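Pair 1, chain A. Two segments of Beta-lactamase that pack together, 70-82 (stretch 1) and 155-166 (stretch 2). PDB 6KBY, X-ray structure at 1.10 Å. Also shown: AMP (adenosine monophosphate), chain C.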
# COMPACT_ATOMS: atom_id res chain seq x y z
N GLY A 70 -4.57 -4.32 4.12
CA GLY A 70 -5.16 -3.02 4.38
C GLY A 70 -4.70 -1.99 3.37
O GLY A 70 -4.81 -2.22 2.17
N SER A 71 -4.11 -0.88 3.82
CA SER A 71 -3.79 0.23 2.92
C SER A 71 -2.64 -0.02 1.95
O SER A 71 -2.42 0.84 1.08
CB SER A 71 -3.50 1.50 3.70
OG SER A 71 -4.67 1.90 4.37
N LEU A 72 -1.91 -1.13 2.03
CA LEU A 72 -1.07 -1.44 0.87
C LEU A 72 -1.94 -1.47 -0.37
O LEU A 72 -1.45 -1.17 -1.47
CB LEU A 72 -0.33 -2.76 1.04
CG LEU A 72 0.67 -2.83 2.19
CD1 LEU A 72 1.54 -4.07 2.07
CD2 LEU A 72 1.50 -1.57 2.22
N SER A 73 -3.23 -1.76 -0.20
CA SER A 73 -4.17 -1.80 -1.31
C SER A 73 -4.24 -0.46 -2.04
O SER A 73 -4.52 -0.44 -3.24
CB SER A 73 -5.56 -2.17 -0.80
OG SER A 73 -5.54 -3.39 -0.07
N LYS A 74 -4.01 0.65 -1.33
CA LYS A 74 -4.09 1.95 -1.99
C LYS A 74 -3.07 2.07 -3.11
O LYS A 74 -3.31 2.78 -4.10
CB LYS A 74 -3.88 3.07 -0.97
CG LYS A 74 -4.91 3.11 0.15
CD LYS A 74 -4.83 4.41 0.94
CE LYS A 74 -6.06 4.62 1.81
NZ LYS A 74 -6.26 3.47 2.74
N THR A 75 -1.91 1.41 -2.97
CA THR A 75 -0.91 1.50 -4.02
C THR A 75 -1.35 0.78 -5.28
O THR A 75 -0.89 1.12 -6.37
CB THR A 75 0.47 0.98 -3.56
OG1 THR A 75 0.43 -0.44 -3.36
CG2 THR A 75 0.94 1.67 -2.28
N PHE A 76 -2.22 -0.23 -5.15
CA PHE A 76 -2.77 -0.89 -6.33
C PHE A 76 -3.77 0.01 -7.04
O PHE A 76 -3.82 0.04 -8.28
CB PHE A 76 -3.38 -2.24 -5.95
CG PHE A 76 -2.36 -3.23 -5.47
CD1 PHE A 76 -1.96 -3.24 -4.14
CD2 PHE A 76 -1.73 -4.09 -6.35
CE1 PHE A 76 -0.99 -4.11 -3.69
CE2 PHE A 76 -0.75 -4.97 -5.90
CZ PHE A 76 -0.39 -4.98 -4.57
N ALA A 77 -4.59 0.75 -6.29
CA ALA A 77 -5.46 1.74 -6.90
C ALA A 77 -4.65 2.78 -7.67
O ALA A 77 -5.01 3.17 -8.78
CB ALA A 77 -6.34 2.41 -5.84
N ALA A 78 -3.53 3.22 -7.09
CA ALA A 78 -2.66 4.17 -7.77
C ALA A 78 -2.02 3.55 -9.00
O ALA A 78 -1.92 4.21 -10.05
CB ALA A 78 -1.59 4.70 -6.83
N THR A 79 -1.54 2.31 -8.90
CA THR A 79 -0.96 1.66 -10.07
C THR A 79 -1.99 1.56 -11.19
O THR A 79 -1.66 1.78 -12.36
CB THR A 79 -0.38 0.30 -9.69
OG1 THR A 79 0.63 0.46 -8.69
CG2 THR A 79 0.25 -0.37 -10.91
N LEU A 80 -3.24 1.26 -10.84
CA LEU A 80 -4.29 1.21 -11.86
C LEU A 80 -4.53 2.57 -12.49
O LEU A 80 -4.66 2.68 -13.72
CB LEU A 80 -5.58 0.65 -11.27
CG LEU A 80 -6.66 0.37 -12.32
CD1 LEU A 80 -6.28 -0.82 -13.19
CD2 LEU A 80 -8.02 0.17 -11.67
N ALA A 81 -4.60 3.63 -11.68
CA ALA A 81 -4.76 4.97 -12.23
C ALA A 81 -3.59 5.35 -13.12
O ALA A 81 -3.78 5.96 -14.19
CB ALA A 81 -4.92 5.98 -11.10
N SER A 82 -2.38 4.99 -12.71
CA SER A 82 -1.20 5.27 -13.52
C SER A 82 -1.24 4.48 -14.82
O SER A 82 -0.88 5.01 -15.89
CB SER A 82 0.04 4.93 -12.70
OG SER A 82 1.21 5.29 -13.40
N VAL A 155 -4.89 15.21 3.87
CA VAL A 155 -5.71 14.44 4.80
C VAL A 155 -5.76 13.04 4.21
O VAL A 155 -6.42 12.81 3.19
CB VAL A 155 -7.12 15.03 4.96
CG1 VAL A 155 -7.95 14.13 5.86
CG2 VAL A 155 -7.05 16.45 5.51
N TYR A 156 -5.03 12.12 4.81
CA TYR A 156 -5.05 10.73 4.35
C TYR A 156 -6.49 10.24 4.32
O TYR A 156 -7.24 10.44 5.28
CB TYR A 156 -4.20 9.92 5.33
CG TYR A 156 -3.98 8.48 4.96
CD1 TYR A 156 -3.01 8.13 4.03
CD2 TYR A 156 -4.68 7.48 5.59
CE1 TYR A 156 -2.79 6.80 3.71
CE2 TYR A 156 -4.47 6.15 5.28
CZ TYR A 156 -3.52 5.82 4.33
OH TYR A 156 -3.29 4.50 4.00
N SER A 157 -6.90 9.63 3.20
CA SER A 157 -8.33 9.40 2.99
C SER A 157 -8.61 8.08 2.29
O SER A 157 -8.17 7.86 1.16
CB SER A 157 -8.96 10.54 2.20
OG SER A 157 -10.34 10.28 1.96
N ASN A 158 -9.41 7.23 2.95
CA ASN A 158 -9.94 6.06 2.26
C ASN A 158 -10.93 6.45 1.17
O ASN A 158 -11.01 5.78 0.14
CB ASN A 158 -10.61 5.12 3.26
CG ASN A 158 -9.60 4.54 4.22
OD1 ASN A 158 -8.73 3.79 3.82
ND2 ASN A 158 -9.66 4.96 5.48
N ILE A 159 -11.69 7.53 1.38
CA ILE A 159 -12.69 7.93 0.40
C ILE A 159 -12.03 8.41 -0.88
O ILE A 159 -12.41 8.01 -1.98
CB ILE A 159 -13.62 9.02 0.98
CG1 ILE A 159 -14.15 8.65 2.37
CG2 ILE A 159 -14.77 9.28 0.01
CD1 ILE A 159 -15.02 9.74 2.99
N GLY A 160 -11.05 9.31 -0.75
CA GLY A 160 -10.35 9.79 -1.93
C GLY A 160 -9.70 8.66 -2.71
O GLY A 160 -9.76 8.63 -3.94
N THR A 161 -9.09 7.70 -2.00
CA THR A 161 -8.51 6.55 -2.68
C THR A 161 -9.58 5.76 -3.41
O THR A 161 -9.35 5.26 -4.52
CB THR A 161 -7.79 5.64 -1.68
OG1 THR A 161 -6.90 6.41 -0.87
CG2 THR A 161 -7.01 4.57 -2.41
N GLY A 162 -10.75 5.63 -2.80
CA GLY A 162 -11.86 4.98 -3.47
C GLY A 162 -12.20 5.64 -4.79
O GLY A 162 -12.38 4.97 -5.81
N LEU A 163 -12.27 6.98 -4.80
CA LEU A 163 -12.55 7.70 -6.03
C LEU A 163 -11.45 7.50 -7.06
O LEU A 163 -11.73 7.35 -8.25
CB LEU A 163 -12.75 9.19 -5.76
CG LEU A 163 -14.01 9.53 -4.97
CD1 LEU A 163 -14.11 11.03 -4.72
CD2 LEU A 163 -15.26 9.01 -5.67
N LEU A 164 -10.19 7.51 -6.62
CA LEU A 164 -9.08 7.29 -7.54
C LEU A 164 -9.24 5.98 -8.29
O LEU A 164 -9.14 5.93 -9.53
CB LEU A 164 -7.76 7.31 -6.78
CG LEU A 164 -6.50 7.06 -7.62
CD1 LEU A 164 -6.20 8.27 -8.49
CD2 LEU A 164 -5.32 6.70 -6.71
N GLY A 165 -9.48 4.89 -7.55
CA GLY A 165 -9.61 3.59 -8.19
C GLY A 165 -10.87 3.47 -9.02
O GLY A 165 -10.86 2.87 -10.10
N MET A 166 -11.97 4.04 -8.53
CA MET A 166 -13.23 4.01 -9.27
C MET A 166 -13.08 4.71 -10.62
O MET A 166 -13.53 4.19 -11.65
CB MET A 166 -14.30 4.68 -8.42
CG MET A 166 -15.70 4.68 -9.00
SD MET A 166 -16.80 5.73 -8.03
CE MET A 166 -16.43 7.33 -8.75
P AMP C . -4.68 1.81 5.92
O1P AMP C . -4.30 0.42 6.33
O2P AMP C . -3.85 2.96 6.43
O5' AMP C . -6.22 2.07 6.23
C5' AMP C . -7.19 1.11 5.85
C4' AMP C . -7.77 0.39 7.05
O4' AMP C . -8.58 1.31 7.83
C3' AMP C . -8.71 -0.76 6.73
O3' AMP C . -8.03 -1.97 6.44
C2' AMP C . -9.60 -0.83 7.96
O2' AMP C . -8.93 -1.47 9.03
C1' AMP C . -9.74 0.65 8.29
N9 AMP C . -10.90 1.26 7.61
C8 AMP C . -10.85 2.17 6.62
N7 AMP C . -12.10 2.53 6.21
C5 AMP C . -12.97 1.82 6.96
C6 AMP C . -14.45 1.72 7.04
N6 AMP C . -15.24 2.45 6.23
N1 AMP C . -14.97 0.86 7.96
C2 AMP C . -14.18 0.13 8.77
N3 AMP C . -12.83 0.18 8.74
C4 AMP C . -12.18 0.99 7.88

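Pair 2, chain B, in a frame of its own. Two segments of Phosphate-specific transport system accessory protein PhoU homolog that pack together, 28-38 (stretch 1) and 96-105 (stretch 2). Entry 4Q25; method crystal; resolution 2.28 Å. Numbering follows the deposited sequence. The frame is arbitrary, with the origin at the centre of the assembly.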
# COMPACT_ATOMS: atom_id res chain seq x y z
N ALA B 28 18.88 4.15 8.72
CA ALA B 28 19.60 4.03 7.45
C ALA B 28 18.65 3.68 6.29
O ALA B 28 18.78 4.23 5.19
CB ALA B 28 20.70 3.00 7.54
N MET B 29 17.70 2.78 6.53
CA MET B 29 16.73 2.45 5.49
C MET B 29 15.93 3.70 5.14
O MET B 29 15.79 4.02 3.96
CB MET B 29 15.77 1.36 5.92
CG MET B 29 14.77 0.94 4.85
SD MET B 29 13.64 -0.32 5.44
CE MET B 29 12.67 -0.63 3.96
N GLY B 30 15.45 4.40 6.16
CA GLY B 30 14.64 5.58 5.97
C GLY B 30 15.37 6.64 5.15
O GLY B 30 14.76 7.30 4.32
N GLY B 31 16.67 6.75 5.38
CA GLY B 31 17.51 7.71 4.69
C GLY B 31 17.57 7.35 3.23
O GLY B 31 17.40 8.23 2.37
N LEU B 32 17.80 6.08 2.93
CA LEU B 32 17.84 5.61 1.53
C LEU B 32 16.52 5.82 0.79
O LEU B 32 16.48 6.20 -0.37
CB LEU B 32 18.21 4.14 1.49
CG LEU B 32 18.66 3.67 0.14
CD1 LEU B 32 19.66 4.64 -0.48
CD2 LEU B 32 19.30 2.31 0.29
N VAL B 33 15.43 5.64 1.50
CA VAL B 33 14.10 5.78 0.93
C VAL B 33 13.73 7.26 0.68
O VAL B 33 13.06 7.60 -0.31
CB VAL B 33 13.10 5.14 1.89
CG1 VAL B 33 11.76 5.83 1.85
CG2 VAL B 33 12.97 3.68 1.58
N GLU B 34 14.17 8.11 1.60
CA GLU B 34 13.94 9.53 1.51
C GLU B 34 14.69 10.10 0.32
O GLU B 34 14.22 10.99 -0.35
CB GLU B 34 14.39 10.16 2.83
CG GLU B 34 14.15 11.64 3.01
CD GLU B 34 14.82 12.15 4.29
OE1 GLU B 34 14.83 11.39 5.32
OE2 GLU B 34 15.35 13.30 4.27
N LYS B 35 15.88 9.59 0.08
CA LYS B 35 16.65 9.97 -1.09
C LYS B 35 16.00 9.46 -2.37
O LYS B 35 16.09 10.12 -3.40
CB LYS B 35 18.06 9.44 -0.96
CG LYS B 35 18.98 9.91 -2.05
CD LYS B 35 20.30 9.18 -1.97
CE LYS B 35 21.18 9.54 -3.17
NZ LYS B 35 20.51 9.19 -4.46
N GLN B 36 15.34 8.30 -2.32
CA GLN B 36 14.56 7.85 -3.44
C GLN B 36 13.40 8.83 -3.75
O GLN B 36 13.07 9.09 -4.91
CB GLN B 36 14.01 6.43 -3.21
CG GLN B 36 14.87 5.27 -3.68
CD GLN B 36 14.02 4.00 -3.89
OE1 GLN B 36 13.23 3.64 -3.04
NE2 GLN B 36 14.15 3.36 -5.03
N VAL B 37 12.73 9.32 -2.72
CA VAL B 37 11.64 10.26 -2.92
C VAL B 37 12.15 11.53 -3.59
O VAL B 37 11.59 11.96 -4.61
CB VAL B 37 10.93 10.58 -1.61
CG1 VAL B 37 9.95 11.72 -1.78
CG2 VAL B 37 10.20 9.38 -1.10
N ASN B 38 13.21 12.10 -3.01
CA ASN B 38 13.90 13.26 -3.57
C ASN B 38 14.24 13.08 -5.06
O ASN B 38 13.87 13.91 -5.90
CB ASN B 38 15.18 13.51 -2.79
CG ASN B 38 16.00 14.67 -3.33
OD1 ASN B 38 15.76 15.82 -3.01
ND2 ASN B 38 16.99 14.36 -4.14
N SER B 96 7.16 -0.25 10.77
CA SER B 96 7.61 0.92 10.06
C SER B 96 8.47 0.57 8.84
O SER B 96 8.41 1.31 7.85
CB SER B 96 8.25 1.95 10.98
OG SER B 96 9.50 1.49 11.35
N VAL B 97 9.18 -0.56 8.84
CA VAL B 97 9.89 -0.96 7.62
C VAL B 97 8.93 -1.27 6.45
O VAL B 97 9.30 -1.15 5.30
CB VAL B 97 10.86 -2.15 7.81
CG1 VAL B 97 11.95 -1.77 8.77
CG2 VAL B 97 10.15 -3.40 8.29
N ILE B 98 7.71 -1.67 6.77
CA ILE B 98 6.67 -1.85 5.77
C ILE B 98 6.32 -0.50 5.16
O ILE B 98 6.28 -0.37 3.94
CB ILE B 98 5.39 -2.49 6.35
CG1 ILE B 98 5.68 -3.84 7.04
CG2 ILE B 98 4.40 -2.75 5.24
CD1 ILE B 98 4.51 -4.34 7.88
N ASP B 99 6.11 0.50 6.02
CA ASP B 99 5.88 1.87 5.55
C ASP B 99 7.02 2.43 4.70
O ASP B 99 6.78 3.01 3.65
CB ASP B 99 5.54 2.81 6.70
CG ASP B 99 4.18 2.49 7.34
OD1 ASP B 99 3.15 2.41 6.64
OD2 ASP B 99 4.12 2.33 8.57
N LEU B 100 8.26 2.17 5.11
CA LEU B 100 9.41 2.62 4.33
C LEU B 100 9.49 1.90 3.02
O LEU B 100 9.86 2.50 2.02
CB LEU B 100 10.72 2.44 5.10
CG LEU B 100 10.80 3.36 6.32
CD1 LEU B 100 12.10 3.10 7.07
CD2 LEU B 100 10.68 4.82 5.91
N GLU B 101 9.17 0.62 3.01
CA GLU B 101 9.16 -0.12 1.79
C GLU B 101 8.10 0.43 0.83
O GLU B 101 8.35 0.63 -0.35
CB GLU B 101 8.94 -1.60 2.06
CG GLU B 101 9.36 -2.50 0.91
CD GLU B 101 8.27 -2.69 -0.13
OE1 GLU B 101 7.07 -2.44 0.18
OE2 GLU B 101 8.61 -3.09 -1.27
N ARG B 102 6.90 0.67 1.33
CA ARG B 102 5.83 1.20 0.49
C ARG B 102 6.14 2.61 -0.00
O ARG B 102 5.77 2.97 -1.09
CB ARG B 102 4.50 1.20 1.22
CG ARG B 102 3.96 -0.17 1.58
CD ARG B 102 3.57 -0.98 0.38
NE ARG B 102 4.32 -2.25 0.36
CZ ARG B 102 3.92 -3.39 0.94
NH1 ARG B 102 2.78 -3.44 1.58
NH2 ARG B 102 4.68 -4.47 0.90
N ILE B 103 6.85 3.41 0.79
CA ILE B 103 7.31 4.72 0.34
C ILE B 103 8.28 4.57 -0.84
O ILE B 103 8.19 5.32 -1.81
CB ILE B 103 7.94 5.51 1.47
CG1 ILE B 103 6.87 5.95 2.45
CG2 ILE B 103 8.69 6.72 0.97
CD1 ILE B 103 7.43 6.46 3.78
N GLY B 104 9.22 3.63 -0.73
CA GLY B 104 10.20 3.35 -1.78
C GLY B 104 9.54 2.83 -3.05
O GLY B 104 9.91 3.22 -4.18
N ASP B 105 8.55 1.97 -2.89
CA ASP B 105 7.81 1.51 -4.04
C ASP B 105 7.02 2.65 -4.74
O ASP B 105 7.00 2.71 -5.96
CB ASP B 105 6.85 0.38 -3.67
CG ASP B 105 6.17 -0.21 -4.89
OD1 ASP B 105 6.87 -0.67 -5.85
OD2 ASP B 105 4.93 -0.19 -4.91

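Both pairs set two helices side by side, running the same general way. In pair 1 the axes approach to 8.5 Å at 35°, in pair 2 to 9.0 Å at 22°, and the central backbones superpose with an RMSD of 0.6 Å. The shared rule appears where the backbones come nearest. Gly A165 matches Gly B104, and each faces a small or branched residue: the CA atoms of Ala A77 and Gly A165 lie 4.7 Å apart, those of Val B33 and Gly B104 5.3 Å. A CB on either glycine would be tight, about 3.5 Å from Ala A77 CB in pair 1 and 3.0 Å from Gln B36 OE1 in pair 2, the latter a clash.

Opposite the glycine, Ala A77 and Val B33 both point toward the partner helix. Ala A77 CB rests 4.2 Å from Gly A165 CA. The larger valine reaches along the partner helix, its CG1 lying 3.3 Å from Ile B103 CG2 and its CG2 3.4 Å from Leu B100 O. The next matched pair, Leu A80 and Gln B36, also points inward to the glycine: Leu A80 CD2 is 4.2 Å from Gly A165 O, whereas Gln B36 brings OE1 to 3.3 Å from Gly B104 CA.

One turn beyond Ala A77 and Val B33, size is traded across the interface. Ala A81 is small and its partner Leu A164 long, with Ala A81 CB 3.7 Å from Leu A164 CD1. Their counterparts, Val B37 and Ile B103, share the bulk more evenly, and Val B37 CG2 meets Ile B103 CG2 at the same 3.7 Å.

The sharpest difference lies toward the N-terminal end. Lys A74 matches Gly B30, and Thr A161 matches Leu B100. In pair 1 the lysine fills the gap and carries charge into it: Lys A74 NZ donates to Asn A158 OD1 at 2.7 Å and, weakly, to Tyr A156 OH at 3.4 Å, while Lys A74 CE passes 3.3 Å from Thr A161 OG1. Thr A161 OG1 in turn donates a hydrogen bond to Ser A157 O at 2.8 Å, within its own stretch. Pair 2 reverses the filling. Glycine leaves the place open and Leu B100 CD1 enters from the other helix, 3.7 Å from Gly B30 N. Asn A158 gives way to Val B97, whose CG1 sits 4.0 Å from Met B29 SD. No hydrogen bond crosses pair 2, so one backbone frame serves a polar network or apolar packing alike.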